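Local coordinates for peptidase S9 prolyl oligopeptidase catalytic domain-containing protein (Pyrococcus horikoshii, PDB 4HXF) that is a self-compartmentalizing hexameric serine protease of the acylaminoacyl peptidase type, joining a beta-propeller to an alpha/beta-hydrolase catalytic domain, at residues 87-92 with 157-162; 73-78 with 95-100; 117-122 with 181-186; 155-158 with 163-166. One frame throughout, in Å; residues are numbered along the deposited sequence.

Contact 1: residues 87-92 with 157-162; sequences IWVADL and IDTEGE. With MG (magnesium ion), chain F.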
loop_
_atom_site.group_PDB
_atom_site.type_symbol
_atom_site.label_atom_id
_atom_site.label_comp_id
_atom_site.label_asym_id
_atom_site.label_seq_id
_atom_site.Cartn_x
_atom_site.Cartn_y
_atom_site.Cartn_z
ATOM N N ILE A 87 3.120 9.225 -25.620
ATOM C CA ILE A 87 3.919 9.829 -26.659
ATOM C C ILE A 87 4.582 11.098 -26.128
ATOM O O ILE A 87 3.933 11.963 -25.519
ATOM C CB ILE A 87 3.066 10.229 -27.864
ATOM C CG1 ILE A 87 2.329 8.988 -28.466
ATOM C CG2 ILE A 87 3.861 11.010 -28.923
ATOM C CD1 ILE A 87 1.250 9.412 -29.455
ATOM N N TRP A 88 5.900 11.168 -26.329
ATOM C CA TRP A 88 6.710 12.255 -25.916
ATOM C C TRP A 88 7.401 12.895 -27.105
ATOM O O TRP A 88 7.585 12.267 -28.117
ATOM C CB TRP A 88 7.851 11.779 -25.014
ATOM C CG TRP A 88 7.466 11.311 -23.674
ATOM C CD1 TRP A 88 6.756 10.147 -23.351
ATOM C CD2 TRP A 88 7.722 11.991 -22.379
ATOM N NE1 TRP A 88 6.688 10.075 -21.975
ATOM C CE2 TRP A 88 7.232 11.145 -21.376
ATOM C CE3 TRP A 88 8.343 13.163 -22.011
ATOM C CZ2 TRP A 88 7.336 11.484 -20.026
ATOM C CZ3 TRP A 88 8.460 13.529 -20.690
ATOM C CH2 TRP A 88 7.984 12.663 -19.682
ATOM N N VAL A 89 7.753 14.173 -26.972
ATOM C CA VAL A 89 8.577 14.912 -27.942
ATOM C C VAL A 89 9.738 15.577 -27.193
ATOM O O VAL A 89 9.552 16.222 -26.146
ATOM C CB VAL A 89 7.770 15.989 -28.694
ATOM C CG1 VAL A 89 8.630 16.901 -29.580
ATOM C CG2 VAL A 89 6.636 15.389 -29.468
ATOM N N ALA A 90 10.919 15.429 -27.714
ATOM C CA ALA A 90 12.145 16.060 -27.178
ATOM C C ALA A 90 12.801 16.908 -28.215
ATOM O O ALA A 90 12.832 16.542 -29.389
ATOM C CB ALA A 90 13.196 14.995 -26.692
ATOM N N ASP A 91 13.422 18.006 -27.805
ATOM C CA ASP A 91 14.332 18.711 -28.654
ATOM C C ASP A 91 15.630 17.896 -28.821
ATOM O O ASP A 91 16.171 17.395 -27.869
ATOM C CB ASP A 91 14.624 20.124 -28.150
ATOM C CG ASP A 91 15.577 20.185 -27.100
ATOM O OD1 ASP A 91 15.157 19.777 -26.004
ATOM O OD2 ASP A 91 16.708 20.744 -27.321
ATOM N N LEU A 92 16.079 17.782 -30.030
ATOM C CA LEU A 92 17.258 16.891 -30.326
ATOM C C LEU A 92 18.549 17.528 -29.813
ATOM O O LEU A 92 19.455 16.781 -29.410
ATOM C CB LEU A 92 17.310 16.546 -31.842
ATOM C CG LEU A 92 16.615 15.234 -32.118
ATOM C CD1 LEU A 92 16.345 15.050 -33.608
ATOM C CD2 LEU A 92 17.392 14.044 -31.521
ATOM N N ILE A 157 -2.356 14.108 -34.477
ATOM C CA ILE A 157 -1.964 14.771 -33.235
ATOM C C ILE A 157 -1.127 15.986 -33.516
ATOM O O ILE A 157 -0.082 15.939 -34.199
ATOM C CB ILE A 157 -1.185 13.815 -32.308
ATOM C CG1 ILE A 157 -1.965 12.538 -31.976
ATOM C CG2 ILE A 157 -0.773 14.480 -30.948
ATOM C CD1 ILE A 157 -1.048 11.411 -31.547
ATOM N N ASP A 158 -1.556 17.135 -32.983
ATOM C CA ASP A 158 -0.768 18.348 -32.977
ATOM C C ASP A 158 0.204 18.276 -31.798
ATOM O O ASP A 158 -0.243 18.259 -30.648
ATOM C CB ASP A 158 -1.607 19.595 -32.867
ATOM C CG ASP A 158 -0.779 20.812 -32.680
ATOM O OD1 ASP A 158 0.441 20.791 -33.067
ATOM O OD2 ASP A 158 -1.292 21.874 -32.202
ATOM N N THR A 159 1.520 18.158 -32.110
ATOM C CA THR A 159 2.494 18.036 -30.985
ATOM C C THR A 159 2.732 19.395 -30.254
ATOM O O THR A 159 3.263 19.358 -29.116
ATOM C CB THR A 159 3.849 17.427 -31.421
ATOM O OG1 THR A 159 4.429 18.326 -32.351
ATOM C CG2 THR A 159 3.729 16.005 -31.979
ATOM N N GLU A 160 2.318 20.510 -30.838
ATOM C CA GLU A 160 2.537 21.833 -30.205
ATOM C C GLU A 160 1.410 21.990 -29.118
ATOM O O GLU A 160 1.704 22.027 -27.941
ATOM C CB GLU A 160 2.499 22.965 -31.242
ATOM C CG GLU A 160 3.743 22.985 -32.070
ATOM C CD GLU A 160 3.931 24.284 -32.804
ATOM O OE1 GLU A 160 3.469 25.360 -32.370
ATOM O OE2 GLU A 160 4.530 24.198 -33.879
ATOM N N GLY A 161 0.179 22.074 -29.567
ATOM C CA GLY A 161 -0.980 22.165 -28.670
ATOM C C GLY A 161 -1.324 20.888 -27.937
ATOM O O GLY A 161 -2.090 20.977 -26.964
ATOM N N GLU A 162 -0.839 19.757 -28.386
ATOM C CA GLU A 162 -0.946 18.475 -27.696
ATOM C C GLU A 162 -2.377 17.938 -27.701
ATOM O O GLU A 162 -3.000 17.624 -26.615
ATOM C CB GLU A 162 -0.389 18.571 -26.286
ATOM C CG GLU A 162 1.025 19.106 -26.247
ATOM C CD GLU A 162 1.681 19.029 -24.840
ATOM O OE1 GLU A 162 1.207 18.194 -24.006
ATOM O OE2 GLU A 162 2.633 19.799 -24.696
HETATM MG MG MG F . 1.863 17.616 -22.169
HETATM O O HOH W 1 3.323 19.055 -22.308
HETATM O O HOH W 2 0.349 16.164 -22.133
HETATM O O HOH W 3 2.576 17.049 -20.378
HETATM O O HOH W 4 0.445 18.834 -21.232
#
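CG1 stands anti to the carbonyl carbon in both Ile87 (chi1 -59°) and Ile157 (chi1 -57°), which aims the two long branches at each other, tip to tip. Their CD1 methyls meet at 3.7 Å. This is the joint between two neighbouring blades of a beta-propeller: strand 86-91 belongs to one four-stranded sheet, strand 151-158 to the next, and no hydrogen bond crosses between 87-92 and 157-162. One further pair extends the seam. In one of the two conformers of Val89, CG2 lies 3.9 Å from CG2 of Thr159, the two side chains crossing at about a right angle; for the other conformer this contact is in doubt. Thr159 carries OG1 in the crowded position between its backbone N and carbonyl carbon (chi1 63°), so the methyl is turned to the valine while the hydroxyl bonds to the backbone O of Arg116.

Beyond the apolar seam the chain turns. Asp158 OD1 takes the amide of Glu160 at 2.9 Å, from well above the carboxylate plane, forming an Asx turn, and the same oxygen also pairs with Arg116. OD2 receives a weak bond from the amide of Gly161. The turn delivers Glu162 to a magnesium ion, where the carboxylate divides its labour: OE1 binds the metal at 2.0 Å, while OE2 accepts a hydrogen bond at 2.6 Å from one of the ion's four waters.

Contact 2: residues 73-78 with 95-100; sequences IAFMRF and LSAKKV. With MG (magnesium ion), chain F.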
loop_
_atom_site.group_PDB
_atom_site.type_symbol
_atom_site.label_atom_id
_atom_site.label_comp_id
_atom_site.label_asym_id
_atom_site.label_seq_id
_atom_site.Cartn_x
_atom_site.Cartn_y
_atom_site.Cartn_z
ATOM N N ILE A 73 12.627 14.887 -31.801
ATOM C CA ILE A 73 12.381 13.458 -31.841
ATOM C C ILE A 73 11.162 13.145 -30.991
ATOM O O ILE A 73 11.043 13.573 -29.797
ATOM C CB ILE A 73 13.622 12.655 -31.430
ATOM C CG1 ILE A 73 13.428 11.189 -31.549
ATOM C CG2 ILE A 73 14.099 13.051 -30.029
ATOM C CD1 ILE A 73 14.842 10.489 -31.528
ATOM N N ALA A 74 10.224 12.401 -31.617
ATOM C CA ALA A 74 9.104 11.824 -30.913
ATOM C C ALA A 74 9.492 10.413 -30.505
ATOM O O ALA A 74 10.277 9.750 -31.176
ATOM C CB ALA A 74 7.832 11.814 -31.752
ATOM N N PHE A 75 8.909 9.982 -29.418
ATOM C CA PHE A 75 9.076 8.636 -28.929
ATOM C C PHE A 75 8.025 8.185 -28.040
ATOM O O PHE A 75 7.235 9.019 -27.583
ATOM C CB PHE A 75 10.470 8.494 -28.241
ATOM C CG PHE A 75 10.677 9.333 -27.003
ATOM C CD1 PHE A 75 11.142 10.626 -27.093
ATOM C CD2 PHE A 75 10.379 8.841 -25.732
ATOM C CE1 PHE A 75 11.326 11.395 -25.937
ATOM C CE2 PHE A 75 10.538 9.605 -24.618
ATOM C CZ PHE A 75 11.031 10.872 -24.690
ATOM N N MET A 76 7.979 6.870 -27.753
ATOM C CA MET A 76 7.041 6.289 -26.832
ATOM C C MET A 76 7.694 5.770 -25.572
ATOM O O MET A 76 8.819 5.192 -25.638
ATOM C CB MET A 76 6.297 5.122 -27.539
ATOM C CG MET A 76 5.642 5.531 -28.849
ATOM S SD MET A 76 3.875 5.727 -28.640
ATOM C CE MET A 76 3.338 4.399 -27.598
ATOM N N ARG A 77 6.950 5.844 -24.466
ATOM C CA ARG A 77 7.284 5.169 -23.229
ATOM C C ARG A 77 6.028 4.374 -22.796
ATOM O O ARG A 77 4.929 4.754 -23.134
ATOM C CB ARG A 77 7.636 6.114 -22.110
ATOM C CG ARG A 77 8.860 6.938 -22.257
ATOM C CD ARG A 77 9.470 7.329 -20.865
ATOM N NE ARG A 77 10.857 7.686 -21.044
ATOM C CZ ARG A 77 11.342 8.912 -21.140
ATOM N NH1 ARG A 77 10.548 10.007 -21.031
ATOM N NH2 ARG A 77 12.595 9.086 -21.286
ATOM N N PHE A 78 6.199 3.352 -21.976
ATOM C CA PHE A 78 5.113 2.342 -21.733
ATOM C C PHE A 78 5.115 2.043 -20.253
ATOM O O PHE A 78 5.460 2.944 -19.495
ATOM C CB PHE A 78 5.350 1.043 -22.523
ATOM C CG PHE A 78 5.306 1.190 -24.075
ATOM C CD1 PHE A 78 6.474 1.418 -24.836
ATOM C CD2 PHE A 78 4.098 1.044 -24.788
ATOM C CE1 PHE A 78 6.409 1.511 -26.218
ATOM C CE2 PHE A 78 4.041 1.139 -26.182
ATOM C CZ PHE A 78 5.202 1.390 -26.895
ATOM N N LEU A 95 17.723 17.283 -25.643
ATOM C CA LEU A 95 16.908 16.142 -25.222
ATOM C C LEU A 95 16.001 16.458 -24.022
ATOM O O LEU A 95 15.483 15.575 -23.345
ATOM C CB LEU A 95 17.728 14.828 -25.058
ATOM C CG LEU A 95 18.368 14.378 -26.346
ATOM C CD1 LEU A 95 19.283 13.156 -25.935
ATOM C CD2 LEU A 95 17.230 13.945 -27.267
ATOM N N SER A 96 15.714 17.765 -23.820
ATOM C CA SER A 96 14.636 18.079 -22.870
ATOM C C SER A 96 13.329 17.647 -23.551
ATOM O O SER A 96 13.191 17.652 -24.792
ATOM C CB SER A 96 14.578 19.553 -22.582
ATOM O OG SER A 96 14.197 20.335 -23.681
ATOM N N ALA A 97 12.352 17.195 -22.782
ATOM C CA ALA A 97 11.212 16.471 -23.393
ATOM C C ALA A 97 9.870 16.782 -22.665
ATOM O O ALA A 97 9.864 17.098 -21.480
ATOM C CB ALA A 97 11.415 14.993 -23.263
ATOM N N LYS A 98 8.795 16.781 -23.451
ATOM C CA LYS A 98 7.474 16.936 -22.864
ATOM C C LYS A 98 6.623 15.772 -23.265
ATOM O O LYS A 98 6.785 15.220 -24.361
ATOM C CB LYS A 98 6.924 18.304 -23.310
ATOM C CG LYS A 98 6.697 18.470 -24.748
ATOM C CD LYS A 98 5.844 19.715 -25.111
ATOM C CE LYS A 98 5.329 19.689 -26.549
ATOM N NZ LYS A 98 4.208 20.681 -26.745
ATOM N N LYS A 99 5.704 15.412 -22.391
ATOM C CA LYS A 99 4.669 14.436 -22.701
ATOM C C LYS A 99 3.524 15.076 -23.526
ATOM O O LYS A 99 3.072 16.144 -23.177
ATOM C CB LYS A 99 4.102 13.843 -21.415
ATOM C CG LYS A 99 3.243 12.596 -21.689
ATOM N N VAL A 100 3.137 14.472 -24.636
ATOM C CA VAL A 100 2.140 15.076 -25.556
ATOM C C VAL A 100 0.846 14.342 -25.417
ATOM O O VAL A 100 -0.197 15.033 -25.478
ATOM C CB VAL A 100 2.713 14.989 -26.990
ATOM C CG1 VAL A 100 1.646 15.320 -28.012
ATOM C CG2 VAL A 100 3.922 16.016 -27.083
HETATM MG MG MG F . 1.863 17.616 -22.169
HETATM O O HOH W 2 0.349 16.164 -22.133
HETATM O O HOH W 1 3.323 19.055 -22.308
HETATM O O HOH W 3 2.576 17.049 -20.378
HETATM O O HOH W 4 0.445 18.834 -21.232
#
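Phe75 brings the far end of its ring up to the methyl of Ala97, which sits at the ring edge, near its plane, with CZ 4.4 Å from CB. With CG lodged between the backbone N and the carbonyl carbon (chi1 64°), the phenyl lies across the intervening strand. There it meets the indole of Trp88, the two ring planes being only about 10° apart. Arg77, two residues on, turns one face of its guanidinium to the edge of the phenyl, with Phe75 CE2 standing 3.6 Å above the centre of the Arg77 guanidinium plane, and it makes a cation-pi contact with Trp88 as well. The arginine is steadied by a hydrogen bond from NH2 to the backbone O of Glu59.

Such spacing is what a propeller blade imposes. Strands 72-77 and 97-102 are the second and fourth of a four-stranded antiparallel sheet, and because strand 86-91 runs between them, they meet here through side chains alone, the phenyl doing most of the reaching toward the short alanine. A second apolar pair lies where the chain enters the last strand: Ile73 CG2 approaches Leu95 CD2 at 4.3 Å. Lys98 points the other way, to Glu162 OE2 in a salt bridge and to the backbone O of Thr159, in the next blade. From Lys99 it is the backbone that binds: the carbonyl O holds the magnesium ion at 2.2 Å, while the amide N donates to Glu59 OE1 of a second subunit.

Contact 3: residues 117-122 with 181-186; sequences RLLAVG and DSIVVS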
loop_
_atom_site.group_PDB
_atom_site.type_symbol
_atom_site.label_atom_id
_atom_site.label_comp_id
_atom_site.label_asym_id
_atom_site.label_seq_id
_atom_site.Cartn_x
_atom_site.Cartn_y
_atom_site.Cartn_z
ATOM N N ARG A 117 2.673 17.785 -36.830
ATOM C CA ARG A 117 1.709 16.784 -36.614
ATOM C C ARG A 117 2.262 15.360 -36.696
ATOM O O ARG A 117 3.205 15.102 -37.466
ATOM C CB ARG A 117 0.544 16.915 -37.632
ATOM C CG ARG A 117 -0.327 18.147 -37.471
ATOM C CD ARG A 117 -1.270 18.275 -38.670
ATOM N NE ARG A 117 -0.510 18.651 -39.844
ATOM C CZ ARG A 117 -0.973 18.616 -41.105
ATOM N NH1 ARG A 117 -2.197 18.227 -41.352
ATOM N NH2 ARG A 117 -0.266 19.082 -42.105
ATOM N N LEU A 118 1.720 14.513 -35.843
ATOM C CA LEU A 118 1.980 13.061 -35.875
ATOM C C LEU A 118 0.709 12.398 -36.399
ATOM O O LEU A 118 -0.407 12.841 -36.144
ATOM C CB LEU A 118 2.277 12.492 -34.489
ATOM C CG LEU A 118 3.565 12.937 -33.924
ATOM C CD1 LEU A 118 3.705 12.419 -32.460
ATOM C CD2 LEU A 118 4.769 12.281 -34.714
ATOM N N LEU A 119 0.855 11.336 -37.189
ATOM C CA LEU A 119 -0.218 10.374 -37.360
ATOM C C LEU A 119 -0.006 9.217 -36.461
ATOM O O LEU A 119 1.063 8.584 -36.536
ATOM C CB LEU A 119 -0.261 9.891 -38.806
ATOM C CG LEU A 119 -1.249 8.744 -39.170
ATOM C CD1 LEU A 119 -2.707 9.157 -38.854
ATOM C CD2 LEU A 119 -1.045 8.190 -40.601
ATOM N N ALA A 120 -0.967 8.885 -35.608
ATOM C CA ALA A 120 -0.906 7.676 -34.759
ATOM C C ALA A 120 -1.978 6.738 -35.245
ATOM O O ALA A 120 -3.162 7.108 -35.405
ATOM C CB ALA A 120 -1.124 8.037 -33.309
ATOM N N VAL A 121 -1.676 5.454 -35.327
ATOM C CA VAL A 121 -2.602 4.415 -35.696
ATOM C C VAL A 121 -2.642 3.437 -34.566
ATOM O O VAL A 121 -1.610 3.058 -34.019
ATOM C CB VAL A 121 -2.197 3.767 -37.009
ATOM C CG1 VAL A 121 -3.238 2.629 -37.395
ATOM C CG2 VAL A 121 -1.958 4.786 -38.119
ATOM N N GLY A 122 -3.849 3.124 -34.138
ATOM C CA GLY A 122 -4.068 2.246 -33.013
ATOM C C GLY A 122 -5.308 1.431 -33.195
ATOM O O GLY A 122 -5.735 1.121 -34.297
ATOM N N ASP A 181 -0.157 16.267 -47.108
ATOM C CA ASP A 181 -1.224 16.624 -46.131
ATOM C C ASP A 181 -2.444 15.706 -46.118
ATOM O O ASP A 181 -3.402 15.908 -45.340
ATOM C CB ASP A 181 -1.717 18.088 -46.311
ATOM C CG ASP A 181 -0.760 19.071 -45.732
ATOM O OD1 ASP A 181 -0.058 18.712 -44.755
ATOM O OD2 ASP A 181 -0.592 20.110 -46.381
ATOM N N SER A 182 -2.370 14.649 -46.946
ATOM C CA SER A 182 -3.354 13.578 -46.924
ATOM C C SER A 182 -2.870 12.360 -46.248
ATOM O O SER A 182 -1.704 12.258 -45.888
ATOM C CB SER A 182 -3.740 13.231 -48.408
ATOM O OG SER A 182 -4.210 14.410 -49.052
ATOM N N ILE A 183 -3.778 11.449 -45.954
ATOM C CA ILE A 183 -3.437 10.202 -45.390
ATOM C C ILE A 183 -3.874 9.061 -46.365
ATOM O O ILE A 183 -5.004 9.077 -46.866
ATOM C CB ILE A 183 -4.138 9.968 -44.036
ATOM C CG1 ILE A 183 -3.715 11.063 -43.015
ATOM C CG2 ILE A 183 -3.848 8.593 -43.463
ATOM C CD1 ILE A 183 -4.609 11.070 -41.783
ATOM N N VAL A 184 -2.939 8.163 -46.694
ATOM C CA VAL A 184 -3.253 6.975 -47.543
ATOM C C VAL A 184 -3.628 5.853 -46.608
ATOM O O VAL A 184 -2.844 5.442 -45.698
ATOM C CB VAL A 184 -2.088 6.553 -48.454
ATOM C CG1 VAL A 184 -2.530 5.462 -49.415
ATOM C CG2 VAL A 184 -1.601 7.717 -49.286
ATOM N N VAL A 185 -4.831 5.372 -46.777
ATOM C CA VAL A 185 -5.427 4.404 -45.880
ATOM C C VAL A 185 -5.632 3.082 -46.559
ATOM O O VAL A 185 -6.334 3.048 -47.569
ATOM C CB VAL A 185 -6.750 4.882 -45.236
ATOM C CG1 VAL A 185 -7.376 3.873 -44.241
ATOM C CG2 VAL A 185 -6.513 6.326 -44.526
ATOM N N SER A 186 -5.050 1.999 -46.043
ATOM C CA SER A 186 -5.163 0.653 -46.671
ATOM C C SER A 186 -6.048 -0.213 -45.783
ATOM O O SER A 186 -5.746 -0.348 -44.572
ATOM C CB SER A 186 -3.768 0.018 -46.884
ATOM O OG SER A 186 -2.932 0.878 -47.650
HETATM O O HOH W 5 -3.874 17.647 -43.705
#
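Strands 117-122 and 182-186 come no nearer than 8.7 Å between the CA atoms of Leu119 and Ile183, so the backbones do not touch and side chains span the gap. At one end Arg117 makes a salt bridge with Asp181, NH2 lying 2.7 Å from OD1. The bond is far from straight, with an N-H...O angle of 139°, and the nitrogen reaches the oxygen from 47° above the carboxylate plane; the two side chains cross at about a right angle. A bend in the arginine at chi3 (-71°) turns the guanidinium so that its edge meets the aspartate. Its other terminal nitrogen, NH1, donates to a water at 2.9 Å. NE pairs with Asp114, which gives the guanidinium two carboxylate partners and should limit its rotation. A leucine in place of Arg117 is likely to leave the carboxylates of Asp181 and Asp114 without this shared positive partner.

Further along, the contact is apolar. Leu119 and Ile183 meet obliquely through two pairs of carbons, CD1 with CD1 and CD2 with CG2, each 4.0 Å apart, and Trp178 touches both residues. The pattern, a salt bridge near the partly exposed end and a branched aliphatic pair deeper in, joins successive blades of the propeller. Strand 117-124 runs between strands 106-111 and 151-158 of its own sheet, strand 182-188 lies between strands 175-179 and 200-206 of the next, and Leu341 of a second subunit packs on Arg117.

Contact 4: residues 155-158 with 163-166; sequences WVID and EVIE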
loop_
_atom_site.group_PDB
_atom_site.type_symbol
_atom_site.label_atom_id
_atom_site.label_comp_id
_atom_site.label_asym_id
_atom_site.label_seq_id
_atom_site.Cartn_x
_atom_site.Cartn_y
_atom_site.Cartn_z
ATOM N N TRP A 155 -5.424 8.781 -35.577
ATOM C CA TRP A 155 -5.446 10.068 -34.913
ATOM C C TRP A 155 -4.423 10.975 -35.529
ATOM O O TRP A 155 -3.244 10.612 -35.613
ATOM C CB TRP A 155 -5.078 9.929 -33.432
ATOM C CG TRP A 155 -5.983 9.079 -32.545
ATOM C CD1 TRP A 155 -7.255 8.706 -32.734
ATOM C CD2 TRP A 155 -5.693 8.660 -31.157
ATOM N NE1 TRP A 155 -7.716 7.942 -31.675
ATOM C CE2 TRP A 155 -6.852 7.911 -30.704
ATOM C CE3 TRP A 155 -4.601 8.791 -30.294
ATOM C CZ2 TRP A 155 -6.896 7.284 -29.417
ATOM C CZ3 TRP A 155 -4.660 8.165 -29.014
ATOM C CH2 TRP A 155 -5.787 7.439 -28.595
ATOM N N VAL A 156 -4.783 12.186 -35.853
ATOM C CA VAL A 156 -3.792 13.213 -36.196
ATOM C C VAL A 156 -3.596 14.064 -34.927
ATOM O O VAL A 156 -4.536 14.661 -34.368
ATOM C CB VAL A 156 -4.267 14.091 -37.296
ATOM C CG1 VAL A 156 -3.266 15.203 -37.594
ATOM C CG2 VAL A 156 -4.613 13.214 -38.574
ATOM N N ILE A 157 -2.356 14.108 -34.477
ATOM C CA ILE A 157 -1.964 14.771 -33.235
ATOM C C ILE A 157 -1.127 15.986 -33.516
ATOM O O ILE A 157 -0.082 15.939 -34.199
ATOM C CB ILE A 157 -1.185 13.815 -32.308
ATOM C CG1 ILE A 157 -1.965 12.538 -31.976
ATOM C CG2 ILE A 157 -0.773 14.480 -30.948
ATOM C CD1 ILE A 157 -1.048 11.411 -31.547
ATOM N N ASP A 158 -1.556 17.135 -32.983
ATOM C CA ASP A 158 -0.768 18.348 -32.977
ATOM C C ASP A 158 0.204 18.276 -31.798
ATOM O O ASP A 158 -0.243 18.259 -30.648
ATOM C CB ASP A 158 -1.607 19.595 -32.867
ATOM C CG ASP A 158 -0.779 20.812 -32.680
ATOM O OD1 ASP A 158 0.441 20.791 -33.067
ATOM O OD2 ASP A 158 -1.292 21.874 -32.202
ATOM N N GLU A 163 -2.940 17.905 -28.894
ATOM C CA GLU A 163 -4.389 17.555 -29.095
ATOM C C GLU A 163 -4.537 16.699 -30.328
ATOM O O GLU A 163 -3.882 16.941 -31.374
ATOM C CB GLU A 163 -5.303 18.759 -29.340
ATOM C CG GLU A 163 -5.559 19.475 -28.102
ATOM C CD GLU A 163 -6.327 18.655 -27.123
ATOM O OE1 GLU A 163 -7.342 17.918 -27.354
ATOM O OE2 GLU A 163 -5.855 18.696 -26.053
ATOM N N VAL A 164 -5.515 15.794 -30.240
ATOM C CA VAL A 164 -5.951 15.005 -31.388
ATOM C C VAL A 164 -6.838 16.040 -32.124
ATOM O O VAL A 164 -7.899 16.533 -31.582
ATOM C CB VAL A 164 -6.737 13.761 -30.955
ATOM C CG1 VAL A 164 -7.467 13.200 -32.232
ATOM C CG2 VAL A 164 -5.892 12.709 -30.218
ATOM N N ILE A 165 -6.479 16.348 -33.343
ATOM C CA ILE A 165 -7.165 17.324 -34.175
ATOM C C ILE A 165 -8.082 16.672 -35.238
ATOM O O ILE A 165 -8.983 17.337 -35.760
ATOM C CB ILE A 165 -6.272 18.390 -34.746
ATOM C CG1 ILE A 165 -5.322 17.839 -35.725
ATOM C CG2 ILE A 165 -5.614 19.257 -33.610
ATOM C CD1 ILE A 165 -4.398 18.921 -36.307
ATOM N N GLU A 166 -7.850 15.403 -35.557
ATOM C CA GLU A 166 -8.759 14.659 -36.416
ATOM C C GLU A 166 -8.645 13.248 -35.992
ATOM O O GLU A 166 -7.578 12.769 -35.580
ATOM C CB GLU A 166 -8.231 14.681 -37.851
ATOM C CG GLU A 166 -8.050 15.986 -38.527
ATOM C CD GLU A 166 -9.287 16.481 -39.232
ATOM O OE1 GLU A 166 -9.181 17.553 -39.865
ATOM O OE2 GLU A 166 -10.367 15.838 -39.103
#
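Ile165 is the tight point of this pairing: its CG1 lies 3.5 Å from the backbone O of Val156 and 3.8 Å from that residue's CG1, while its CG2 rests on CB of Asp158. CG1 is placed between the isoleucine's own N and carbonyl carbon (chi1 67°), which sets it against the valine. The backbone explains the closeness. Strands 151-158 and 163-171 form a beta hairpin, the last two strands of a propeller blade, and a classic bulge interrupts it: Ile165 and Glu166 both face Val156. The Ile165 amide donates to Val156 O at 2.8 Å, nearly along the C=O axis, and Val156 N gives its hydrogen to Glu166 O at 2.9 Å. Near the turn, Asp158 and Glu163 form a hydrogen-bonded pair, whose second bond, Glu163 N to Asp158 O, is longer at 3.2 Å; the Glu163 carboxylate makes a salt bridge with Lys33 of a second subunit. An alanine here, in place of Ile165, would probably open a gap between Val156 and Asp158, leaving the valine's CG1 without its apolar mate.

The partly exposed portion is looser. Val164 CG2 approaches Trp155 CE3 obliquely, at 4.1 Å. Glu166 starts out alongside Val156, CB to CG2 4.0 Å, then bends at chi2 (-88°) and carries its carboxylate away to Lys345 of the second subunit.

How the contacts relate
Contacts 1 and 2, with centres about 7 Å apart, share strand 86-91's blade and one magnesium ion, and a probable hydrogen bond of 2.6 Å between Ser96 OG and Asp91 OD1 ties them again. Contacts 3 and 4, about 10 Å apart between centres, are knit through one sheet: Leu118 N lies 2.8 Å from Ile157 O, and Ala120 O equally far from Trp155 N. Ile157 takes part in both contact 1 and contact 4, and Asp158 lies in the segments of both. Together they sample both kinds of propeller contact: within a blade (2, 4) and between consecutive blades (1, 3). None holds a residue of the inhibitor pocket around Ser466; all four instead lie against a second subunit, contact 3 through Arg117.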